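Local coordinates for xylanase and alpha-amylase inhibitor protein (Scadoxus multiflorus, PDB 3MU7) that inhibits xylanase and alpha-amylase and is built on the TIM barrel of glycosyl hydrolase family 18, at residues A[14-18]-A[19-23]; A[60-63]-A[64-67]; A[85-88]-A[89-93]; A[141-144]-A[145-148]. All coordinates share one frame; numbering follows the deposited sequence. Where two conformers were deposited one is given.

Contact 1. Residues A[14-18]-A[19-23]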
loop_
_atom_site.group_PDB
_atom_site.type_symbol
_atom_site.label_atom_id
_atom_site.label_comp_id
_atom_site.label_asym_id
_atom_site.label_seq_id
_atom_site.Cartn_x
_atom_site.Cartn_y
_atom_site.Cartn_z
ATOM N N ASP A 14 10.308 5.588 -15.773
ATOM C CA ASP A 14 9.831 5.202 -17.096
ATOM C C ASP A 14 8.599 4.315 -17.077
ATOM O O ASP A 14 8.226 3.765 -18.109
ATOM C CB ASP A 14 10.951 4.541 -17.887
ATOM C CG ASP A 14 12.143 5.442 -18.025
ATOM O OD1 ASP A 14 11.985 6.559 -18.550
ATOM O OD2 ASP A 14 13.228 5.054 -17.562
ATOM N N GLU A 15 7.947 4.189 -15.926
ATOM C CA GLU A 15 6.777 3.325 -15.827
ATOM C C GLU A 15 5.559 3.909 -16.542
ATOM O O GLU A 15 5.453 5.121 -16.760
ATOM C CB GLU A 15 6.434 3.035 -14.365
ATOM C CG GLU A 15 5.787 4.201 -13.638
ATOM C CD GLU A 15 5.708 3.956 -12.147
ATOM O OE1 GLU A 15 5.013 2.996 -11.744
ATOM O OE2 GLU A 15 6.329 4.726 -11.382
ATOM N N ARG A 16 4.632 3.022 -16.877
ATOM C CA ARG A 16 3.303 3.388 -17.350
ATOM C C ARG A 16 2.722 4.466 -16.426
ATOM O O ARG A 16 2.781 4.335 -15.193
ATOM C CB ARG A 16 2.424 2.134 -17.331
ATOM C CG ARG A 16 0.959 2.361 -17.692
ATOM C CD ARG A 16 0.132 1.083 -17.574
ATOM N NE ARG A 16 0.162 0.553 -16.208
ATOM C CZ ARG A 16 -0.229 -0.670 -15.864
ATOM N NH1 ARG A 16 -0.701 -1.516 -16.777
ATOM N NH2 ARG A 16 -0.133 -1.051 -14.601
ATOM N N SER A 17 2.160 5.523 -17.010
ATOM C CA SER A 17 1.669 6.657 -16.241
ATOM C C SER A 17 0.596 6.249 -15.231
ATOM O O SER A 17 -0.049 5.206 -15.368
ATOM C CB SER A 17 1.103 7.729 -17.168
ATOM O OG SER A 17 -0.125 7.293 -17.708
ATOM N N LEU A 18 0.385 7.100 -14.238
ATOM C CA LEU A 18 -0.646 6.844 -13.247
ATOM C C LEU A 18 -2.017 6.740 -13.915
ATOM O O LEU A 18 -2.776 5.806 -13.648
ATOM C CB LEU A 18 -0.637 7.931 -12.177
ATOM C CG LEU A 18 -1.743 7.837 -11.120
ATOM C CD1 LEU A 18 -1.734 6.490 -10.425
ATOM C CD2 LEU A 18 -1.588 8.944 -10.111
ATOM N N GLU A 19 -2.336 7.684 -14.799
ATOM C CA GLU A 19 -3.634 7.644 -15.473
ATOM C C GLU A 19 -3.801 6.384 -16.336
ATOM O O GLU A 19 -4.870 5.776 -16.326
ATOM C CB GLU A 19 -3.919 8.935 -16.253
ATOM C CG GLU A 19 -2.911 9.249 -17.344
ATOM C CD GLU A 19 -2.943 10.695 -17.814
ATOM O OE1 GLU A 19 -3.743 11.500 -17.290
ATOM O OE2 GLU A 19 -2.129 11.031 -18.703
ATOM N N ALA A 20 -2.752 5.969 -17.047
ATOM C CA ALA A 20 -2.832 4.749 -17.856
ATOM C C ALA A 20 -2.936 3.494 -16.989
ATOM O O ALA A 20 -3.603 2.525 -17.352
ATOM C CB ALA A 20 -1.660 4.657 -18.812
ATOM N N THR A 21 -2.288 3.525 -15.832
ATOM C CA THR A 21 -2.391 2.434 -14.867
ATOM C C THR A 21 -3.853 2.254 -14.457
ATOM O O THR A 21 -4.399 1.146 -14.494
ATOM C CB THR A 21 -1.466 2.717 -13.670
ATOM O OG1 THR A 21 -0.113 2.684 -14.133
ATOM C CG2 THR A 21 -1.628 1.697 -12.557
ATOM N N CYS A 22 -4.508 3.358 -14.124
ATOM C CA CYS A 22 -5.920 3.310 -13.783
ATOM C C CYS A 22 -6.790 2.871 -14.950
ATOM O O CYS A 22 -7.744 2.124 -14.752
ATOM C CB CYS A 22 -6.370 4.653 -13.229
ATOM S SG CYS A 22 -5.570 4.933 -11.649
ATOM N N ASP A 23 -6.442 3.307 -16.158
ATOM C CA ASP A 23 -7.197 2.949 -17.366
ATOM C C ASP A 23 -7.165 1.464 -17.714
ATOM O O ASP A 23 -7.992 0.993 -18.490
ATOM C CB ASP A 23 -6.719 3.772 -18.563
ATOM C CG ASP A 23 -7.227 5.188 -18.533
ATOM O OD1 ASP A 23 -8.222 5.456 -17.836
ATOM O OD2 ASP A 23 -6.622 6.027 -19.231
HETATM O O HOH W 1 -0.791 8.448 -20.035
#
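Arg-16 and Thr-21 meet at about a right angle, the arginine stem passing across the start of helix 18-23. Arg-16 NE gives a hydrogen bond to Thr-21 OG1 at 3.0 Å, rather bent (142°) and with the hydroxyl tilted from the guanidinium plane. Thr-21 CA lies over one face of that group, and Arg-16 CG rests on Ala-20 CB at 3.7 Å. Thr-21 OG1 donates a hydrogen bond to Ser-17 O (2.8 Å), approaching from above the carbonyl plane, while Thr-21 N reaches the same oxygen at 2.8 Å, so two donors of one residue grip it. With chi1 at -66°, OG1 sits beside its own backbone N, which is why both can converge there. Ser-17 is the N-cap of the helix: Ser-17 OG accepts from Ala-20 N at 3.0 Å, and a water bridges the cap hydroxyl to Glu-19 OE2. The next helical bond runs from Cys-22 N to Leu-18 O at 3.0 Å. This short helix comes after barrel strand 5-9, whose Trp-9 donates its indole N-H to Arg-16 O. Farther out, Arg-16 NH2 is held by Ser-256 OG and Tyr-27 OH, and Ser-256 also bonds to Thr-21 OG1. A methionine in place of Arg-16 would probably leave Thr-21 OG1 without its NE donor and Ser-256 and Tyr-27 without their guanidinium partner.

Contact 2. Residues A[60-63]-A[64-67]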
loop_
_atom_site.group_PDB
_atom_site.type_symbol
_atom_site.label_atom_id
_atom_site.label_comp_id
_atom_site.label_asym_id
_atom_site.label_seq_id
_atom_site.Cartn_x
_atom_site.Cartn_y
_atom_site.Cartn_z
ATOM N N ILE A 60 -4.466 11.671 -10.732
ATOM C CA ILE A 60 -5.168 11.203 -9.542
ATOM C C ILE A 60 -6.677 11.376 -9.747
ATOM O O ILE A 60 -7.463 10.453 -9.512
ATOM C CB ILE A 60 -4.714 11.986 -8.286
ATOM C CG1 ILE A 60 -3.273 11.629 -7.914
ATOM C CG2 ILE A 60 -5.634 11.701 -7.113
ATOM C CD1 ILE A 60 -2.577 12.689 -7.073
ATOM N N LYS A 61 -7.077 12.563 -10.201
ATOM C CA LYS A 61 -8.491 12.846 -10.428
ATOM C C LYS A 61 -9.077 11.922 -11.488
ATOM O O LYS A 61 -10.201 11.448 -11.353
ATOM C CB LYS A 61 -8.706 14.312 -10.810
ATOM C CG LYS A 61 -8.413 15.283 -9.687
ATOM C CD LYS A 61 -8.499 16.715 -10.198
ATOM C CE LYS A 61 -8.138 17.719 -9.129
ATOM N NZ LYS A 61 -8.230 19.114 -9.655
ATOM N N HIS A 62 -8.311 11.654 -12.538
ATOM C CA HIS A 62 -8.773 10.726 -13.559
ATOM C C HIS A 62 -9.003 9.328 -12.965
ATOM O O HIS A 62 -10.037 8.702 -13.195
ATOM C CB HIS A 62 -7.803 10.639 -14.731
ATOM C CG HIS A 62 -8.221 9.624 -15.743
ATOM N ND1 HIS A 62 -9.313 9.811 -16.560
ATOM C CD2 HIS A 62 -7.736 8.397 -16.040
ATOM C CE1 HIS A 62 -9.471 8.754 -17.335
ATOM N NE2 HIS A 62 -8.530 7.878 -17.034
ATOM N N CYS A 63 -8.032 8.845 -12.191
ATOM C CA CYS A 63 -8.158 7.573 -11.482
ATOM C C CYS A 63 -9.436 7.531 -10.653
ATOM O O CYS A 63 -10.200 6.562 -10.729
ATOM C CB CYS A 63 -6.954 7.360 -10.576
ATOM S SG CYS A 63 -5.443 6.947 -11.478
ATOM N N GLN A 64 -9.667 8.579 -9.867
ATOM C CA GLN A 64 -10.824 8.628 -8.988
ATOM C C GLN A 64 -12.127 8.658 -9.777
ATOM O O GLN A 64 -13.119 8.056 -9.364
ATOM C CB GLN A 64 -10.716 9.818 -8.045
ATOM C CG GLN A 64 -9.581 9.645 -7.043
ATOM C CD GLN A 64 -9.259 10.904 -6.277
ATOM O OE1 GLN A 64 -9.390 12.010 -6.793
ATOM N NE2 GLN A 64 -8.810 10.739 -5.040
ATOM N N SER A 65 -12.120 9.335 -10.923
ATOM C CA SER A 65 -13.293 9.369 -11.801
ATOM C C SER A 65 -13.620 7.985 -12.364
ATOM O O SER A 65 -14.755 7.724 -12.772
ATOM C CB SER A 65 -13.099 10.386 -12.929
ATOM O OG SER A 65 -12.301 9.871 -13.982
ATOM N N LYS A 66 -12.624 7.100 -12.373
ATOM C CA LYS A 66 -12.795 5.713 -12.817
ATOM C C LYS A 66 -13.032 4.775 -11.631
ATOM O O LYS A 66 -12.916 3.550 -11.774
ATOM C CB LYS A 66 -11.569 5.242 -13.614
ATOM C CG LYS A 66 -11.262 6.038 -14.885
ATOM C CD LYS A 66 -12.312 5.835 -15.969
ATOM C CE LYS A 66 -12.147 4.504 -16.695
ATOM N NZ LYS A 66 -10.983 4.499 -17.625
ATOM N N ASN A 67 -13.356 5.360 -10.477
ATOM C CA ASN A 67 -13.657 4.585 -9.263
ATOM C C ASN A 67 -12.479 3.687 -8.892
ATOM O O ASN A 67 -12.595 2.821 -8.022
ATOM C CB ASN A 67 -14.918 3.726 -9.439
ATOM C CG ASN A 67 -15.486 3.263 -8.115
ATOM O OD1 ASN A 67 -15.484 4.002 -7.136
ATOM N ND2 ASN A 67 -15.958 2.023 -8.072
#
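A Schellman motif closes helix 56-65, where His-62 in the last turn and Lys-66 just past it run alongside each other in the same direction. Lys-66 CG sits over one face of the imidazole, displaced from the ring centre, in a CH-pi contact of 4.2 Å to the centroid of the His-62 ring. Beyond CG the lysine chain bends at three successive torsions, curling its amino group back toward the ring; both Lys-66 NZ and His-62 NE2 then find Asp-23 OD1 on helix 18-23, by a salt bridge and a hydrogen bond. Ser-65 OG donates to His-62 O at 2.7 Å; a chi1 of 80° places that hydroxyl between its own backbone N and carbonyl carbon, turned back over the preceding turn. Ordinary helical bonds still run from Gln-64 N to Ile-60 O and from Ser-65 N to Lys-61 O, both 2.9 Å. At Lys-66 N the pattern changes: its bond to His-62 O is weak, and a second goes to Cys-63 O at 3.0 Å. Asn-67, with positive phi, is the C-prime residue, and Asn-67 N bonds to Gln-64 O at 2.9 Å as the chain turns toward barrel strand 69-76. On another side, Gln-64 lies along Ile-60, its CD 3.8 Å from Ile-60 CG2, and Gln-64 NE2 bonds to Val-117 O and Asp-119 OD2. Cys-63 SG is in a disulfide with Cys-22.

Contact 3. Residues A[85-88]-A[89-93]. With PEG (di(hydroxyethyl)ether), chain D; PEG (di(hydroxyethyl)ether), chain C.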
loop_
_atom_site.group_PDB
_atom_site.type_symbol
_atom_site.label_atom_id
_atom_site.label_comp_id
_atom_site.label_asym_id
_atom_site.label_seq_id
_atom_site.Cartn_x
_atom_site.Cartn_y
_atom_site.Cartn_z
ATOM N N SER A 85 9.772 10.668 17.981
ATOM C CA SER A 85 9.132 11.539 18.983
ATOM C C SER A 85 7.632 11.702 18.757
ATOM O O SER A 85 7.143 11.548 17.637
ATOM C CB SER A 85 9.797 12.919 19.052
ATOM O OG SER A 85 9.349 13.774 18.010
ATOM N N ARG A 86 6.910 12.034 19.821
ATOM C CA ARG A 86 5.484 12.323 19.715
ATOM C C ARG A 86 5.240 13.503 18.789
ATOM O O ARG A 86 4.295 13.493 18.000
ATOM C CB ARG A 86 4.874 12.593 21.088
ATOM C CG ARG A 86 4.785 11.361 21.973
ATOM C CD ARG A 86 4.126 11.669 23.315
ATOM N NE ARG A 86 2.795 12.257 23.161
ATOM C CZ ARG A 86 1.660 11.564 23.098
ATOM N NH1 ARG A 86 1.671 10.239 23.174
ATOM N NH2 ARG A 86 0.507 12.200 22.954
ATOM N N ASN A 87 6.115 14.505 18.859
ATOM C CA ASN A 87 6.023 15.660 17.975
ATOM C C ASN A 87 6.151 15.271 16.500
ATOM O O ASN A 87 5.420 15.798 15.662
ATOM C CB ASN A 87 7.041 16.743 18.344
ATOM C CG ASN A 87 6.807 18.029 17.589
ATOM O OD1 ASN A 87 5.785 18.695 17.772
ATOM N ND2 ASN A 87 7.742 18.375 16.720
ATOM N N ASP A 88 7.063 14.347 16.191
ATOM C CA ASP A 88 7.190 13.817 14.825
ATOM C C ASP A 88 5.860 13.252 14.317
ATOM O O ASP A 88 5.476 13.496 13.168
ATOM C CB ASP A 88 8.260 12.720 14.743
ATOM C CG ASP A 88 9.686 13.261 14.755
ATOM O OD1 ASP A 88 9.899 14.485 14.661
ATOM O OD2 ASP A 88 10.609 12.429 14.849
ATOM N N ALA A 89 5.164 12.501 15.171
ATOM C CA ALA A 89 3.888 11.902 14.801
ATOM C C ALA A 89 2.826 12.964 14.531
ATOM O O ALA A 89 2.125 12.899 13.521
ATOM C CB ALA A 89 3.420 10.924 15.869
ATOM N N ASN A 90 2.709 13.939 15.433
ATOM C CA ASN A 90 1.800 15.074 15.256
ATOM C C ASN A 90 2.092 15.789 13.938
ATOM O O ASN A 90 1.201 16.049 13.137
ATOM C CB ASN A 90 1.982 16.038 16.444
ATOM C CG ASN A 90 1.004 17.235 16.446
ATOM O OD1 ASN A 90 -0.181 17.121 16.074
ATOM N ND2 ASN A 90 1.473 18.359 17.014
ATOM N N ASP A 91 3.368 16.096 13.721
ATOM C CA ASP A 91 3.794 16.841 12.547
ATOM C C ASP A 91 3.443 16.119 11.260
ATOM O O ASP A 91 2.914 16.715 10.323
ATOM C CB ASP A 91 5.301 17.095 12.592
ATOM C CG ASP A 91 5.708 18.019 13.716
ATOM O OD1 ASP A 91 4.829 18.686 14.297
ATOM O OD2 ASP A 91 6.918 18.057 14.014
ATOM N N LEU A 92 3.749 14.829 11.207
ATOM C CA LEU A 92 3.444 14.070 10.014
ATOM C C LEU A 92 1.935 13.946 9.797
ATOM O O LEU A 92 1.462 14.090 8.674
ATOM C CB LEU A 92 4.118 12.697 10.042
ATOM C CG LEU A 92 3.977 11.853 8.765
ATOM C CD1 LEU A 92 4.492 12.598 7.530
ATOM C CD2 LEU A 92 4.700 10.521 8.920
ATOM N N ALA A 93 1.174 13.707 10.870
ATOM C CA ALA A 93 -0.280 13.613 10.752
ATOM C C ALA A 93 -0.887 14.886 10.171
ATOM O O ALA A 93 -1.692 14.834 9.246
ATOM C CB ALA A 93 -0.915 13.286 12.090
HETATM C C1 PEG D . 8.338 14.709 22.455
HETATM O O1 PEG D . 7.796 15.111 21.190
HETATM C C2 PEG D . 7.706 13.390 22.910
HETATM O O2 PEG D . 8.322 12.233 22.314
HETATM C C1 PEG C . -0.697 7.793 22.135
HETATM O O1 PEG C . -0.631 8.148 23.464
HETATM C C2 PEG C . -0.597 6.317 22.025
HETATM O O2 PEG C . 0.615 6.188 21.452
HETATM O O HOH W 2 5.186 20.712 15.980
HETATM O O HOH W 3 8.939 16.204 12.835
#
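Asn-87 and Asp-91, one helical turn apart, are joined by both backbone and water. Among the backbone bonds, Asp-91 N to Asn-87 O is short at 2.8 Å, Asn-90 N to Arg-86 O is nearly straight (171°), and Leu-92 N bonds to Asp-88 O; Ala-89 N to Ser-85 O is weak. Between the side chains, Asn-87 ND2 comes within 2.8 Å of Asp-91 OD2, yet the angle is too poor for a hydrogen bond, and the amide and carboxylate planes stand 88° apart. Water makes the link instead, donating to Asn-87 OD1 and Asp-91 OD1. A second water donates to Asp-88 OD1 (2.7 Å) and Asp-91 OD2 (3.0 Å), bridging two carboxylates of like charge. Asp-88 OD2, on its other arm, accepts from Gly-40 N. Two di(hydroxyethyl)ether molecules, probably from the crystallisation liquor, also bind: one takes Arg-86 N and Asn-87 N on its O2 and O1, each at 2.9 Å, and the other meets the guanidinium edge at Arg-86 NH1. The capping bond is Asp-88 N to Ser-85 OG at 3.0 Å, made possible by a chi1 of 80° that swings the hydroxyl over the first turn. An alanine at Ser-85 would remove that acceptor and is likely to leave Asp-88 N without its capping partner. Such a serine N-cap opens helix 86-101, which packs against helix 133-144 on the outside of the TIM barrel.

Contact 4. Residues A[141-144]-A[145-148]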
loop_
_atom_site.group_PDB
_atom_site.type_symbol
_atom_site.label_atom_id
_atom_site.label_comp_id
_atom_site.label_asym_id
_atom_site.label_seq_id
_atom_site.Cartn_x
_atom_site.Cartn_y
_atom_site.Cartn_z
ATOM N N SER A 141 -6.538 8.804 12.447
ATOM C CA SER A 141 -7.851 8.206 12.678
ATOM C C SER A 141 -8.822 9.214 13.292
ATOM O O SER A 141 -9.995 9.242 12.931
ATOM C CB SER A 141 -7.714 6.947 13.531
ATOM O OG SER A 141 -8.972 6.333 13.736
ATOM N N SER A 142 -8.324 10.054 14.196
ATOM C CA SER A 142 -9.111 11.164 14.737
ATOM C C SER A 142 -9.609 12.075 13.613
ATOM O O SER A 142 -10.772 12.480 13.601
ATOM C CB SER A 142 -8.288 11.966 15.745
ATOM O OG SER A 142 -9.038 13.056 16.265
ATOM N N PHE A 143 -8.727 12.389 12.666
ATOM C CA PHE A 143 -9.096 13.203 11.505
ATOM C C PHE A 143 -10.138 12.512 10.619
ATOM O O PHE A 143 -11.011 13.174 10.061
ATOM C CB PHE A 143 -7.859 13.551 10.667
ATOM C CG PHE A 143 -6.862 14.445 11.366
ATOM C CD1 PHE A 143 -7.248 15.302 12.394
ATOM C CD2 PHE A 143 -5.526 14.444 10.973
ATOM C CE1 PHE A 143 -6.318 16.125 13.023
ATOM C CE2 PHE A 143 -4.594 15.268 11.585
ATOM C CZ PHE A 143 -4.986 16.112 12.614
ATOM N N ARG A 144 -10.040 11.187 10.501
ATOM C CA ARG A 144 -10.999 10.347 9.766
ATOM C C ARG A 144 -12.425 10.533 10.315
ATOM O O ARG A 144 -13.413 10.392 9.577
ATOM C CB ARG A 144 -10.549 8.875 9.872
ATOM C CG ARG A 144 -11.294 7.821 9.053
ATOM C CD ARG A 144 -10.477 6.508 8.929
ATOM N NE ARG A 144 -10.139 5.888 10.217
ATOM C CZ ARG A 144 -9.514 4.716 10.372
ATOM N NH1 ARG A 144 -9.134 3.999 9.319
ATOM N NH2 ARG A 144 -9.257 4.260 11.592
ATOM N N LEU A 145 -12.505 10.874 11.602
ATOM C CA LEU A 145 -13.760 11.027 12.342
ATOM C C LEU A 145 -14.264 12.468 12.428
ATOM O O LEU A 145 -15.363 12.708 12.939
ATOM C CB LEU A 145 -13.578 10.500 13.769
ATOM C CG LEU A 145 -13.457 8.993 13.997
ATOM C CD1 LEU A 145 -12.861 8.719 15.368
ATOM C CD2 LEU A 145 -14.815 8.317 13.862
ATOM N N SER A 146 -13.468 13.421 11.948
ATOM C CA SER A 146 -13.759 14.844 12.156
ATOM C C SER A 146 -13.845 15.671 10.880
ATOM O O SER A 146 -14.166 16.861 10.922
ATOM C CB SER A 146 -12.726 15.458 13.102
ATOM O OG SER A 146 -11.414 15.330 12.587
ATOM N N GLY A 147 -13.546 15.050 9.747
ATOM C CA GLY A 147 -13.650 15.730 8.469
ATOM C C GLY A 147 -13.874 14.746 7.350
ATOM O O GLY A 147 -14.652 13.798 7.482
ATOM N N SER A 148 -13.175 14.979 6.246
ATOM C CA SER A 148 -13.206 14.093 5.102
ATOM C C SER A 148 -12.856 12.672 5.528
ATOM O O SER A 148 -11.880 12.449 6.248
ATOM C CB SER A 148 -12.212 14.585 4.053
ATOM O OG SER A 148 -12.356 13.882 2.835
HETATM O O HOH W 4 -10.578 14.426 7.598
HETATM O O HOH W 5 -15.568 12.383 9.451
#
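Ser-142 O takes two donors as the chain leaves helix 133-144 and turns toward barrel strand 151-154 of the TIM-barrel fold. Leu-145 N reaches it at 3.1 Å from above the carbonyl plane, and Ser-146 OG comes at the same distance, 3.1 Å, to Ser-142 O from the opposite face. The helical bond from Leu-145 N to Ser-141 O persists but is weak. One residue on, Ser-146 N bonds fairly straight (163°) to Phe-143 O, again from well above the carbonyl plane, while Gly-147 N adds a weak bond to that oxygen. The bonds from Leu-145 N to Ser-142 O and from Ser-146 N to Phe-143 O each span three residues, a tighter winding than the four-residue pattern of an alpha-helix.

Among the side chains, Ser-146 does the bridging: a chi1 of 59° brings OG back over the turn, 3.3 Å from Phe-143 CA and, at 4.2 Å from Phe-143 CD1, near the ring plane at its edge. The phenylalanine ring itself stacks on His-97 of helix 86-101. Leu-145 lies back along the helix, its CG 3.6 Å from Ser-141 O. Arg-144 leaves the turn at CB and bends at chi3 (59°); Arg-144 NH1 forms a salt bridge with Asp-175, and NH2 bonds to Thr-173 O. Two waters bridge carbonyl oxygens across the turn. One donates hydrogen bonds to Phe-143 O and Ser-148 O; the other donates to Arg-144 O and, at 2.6 Å, to Gly-147 O.

Overall arrangement
All four contacts are local, each at an end of a helix round the barrel. Contacts 1 and 3 are serine-capped starts; contacts 2 and 4 are endings, the first a Schellman motif and the second a turn completed by a serine hydroxyl and water. Contacts 1 and 2 are partly buried and form a covalently tied pair, the disulfide backed by Leu-18 packing on Ile-60. Contact 3, also partly buried, and contact 4, at the surface, merely touch, Ala-93 O against Phe-143 CE2, and both lean on solvent: waters join carboxylates and an amide in contact 3, backbone carbonyls in contact 4. Contact 1 centres about 33 Å from the centre of contact 3.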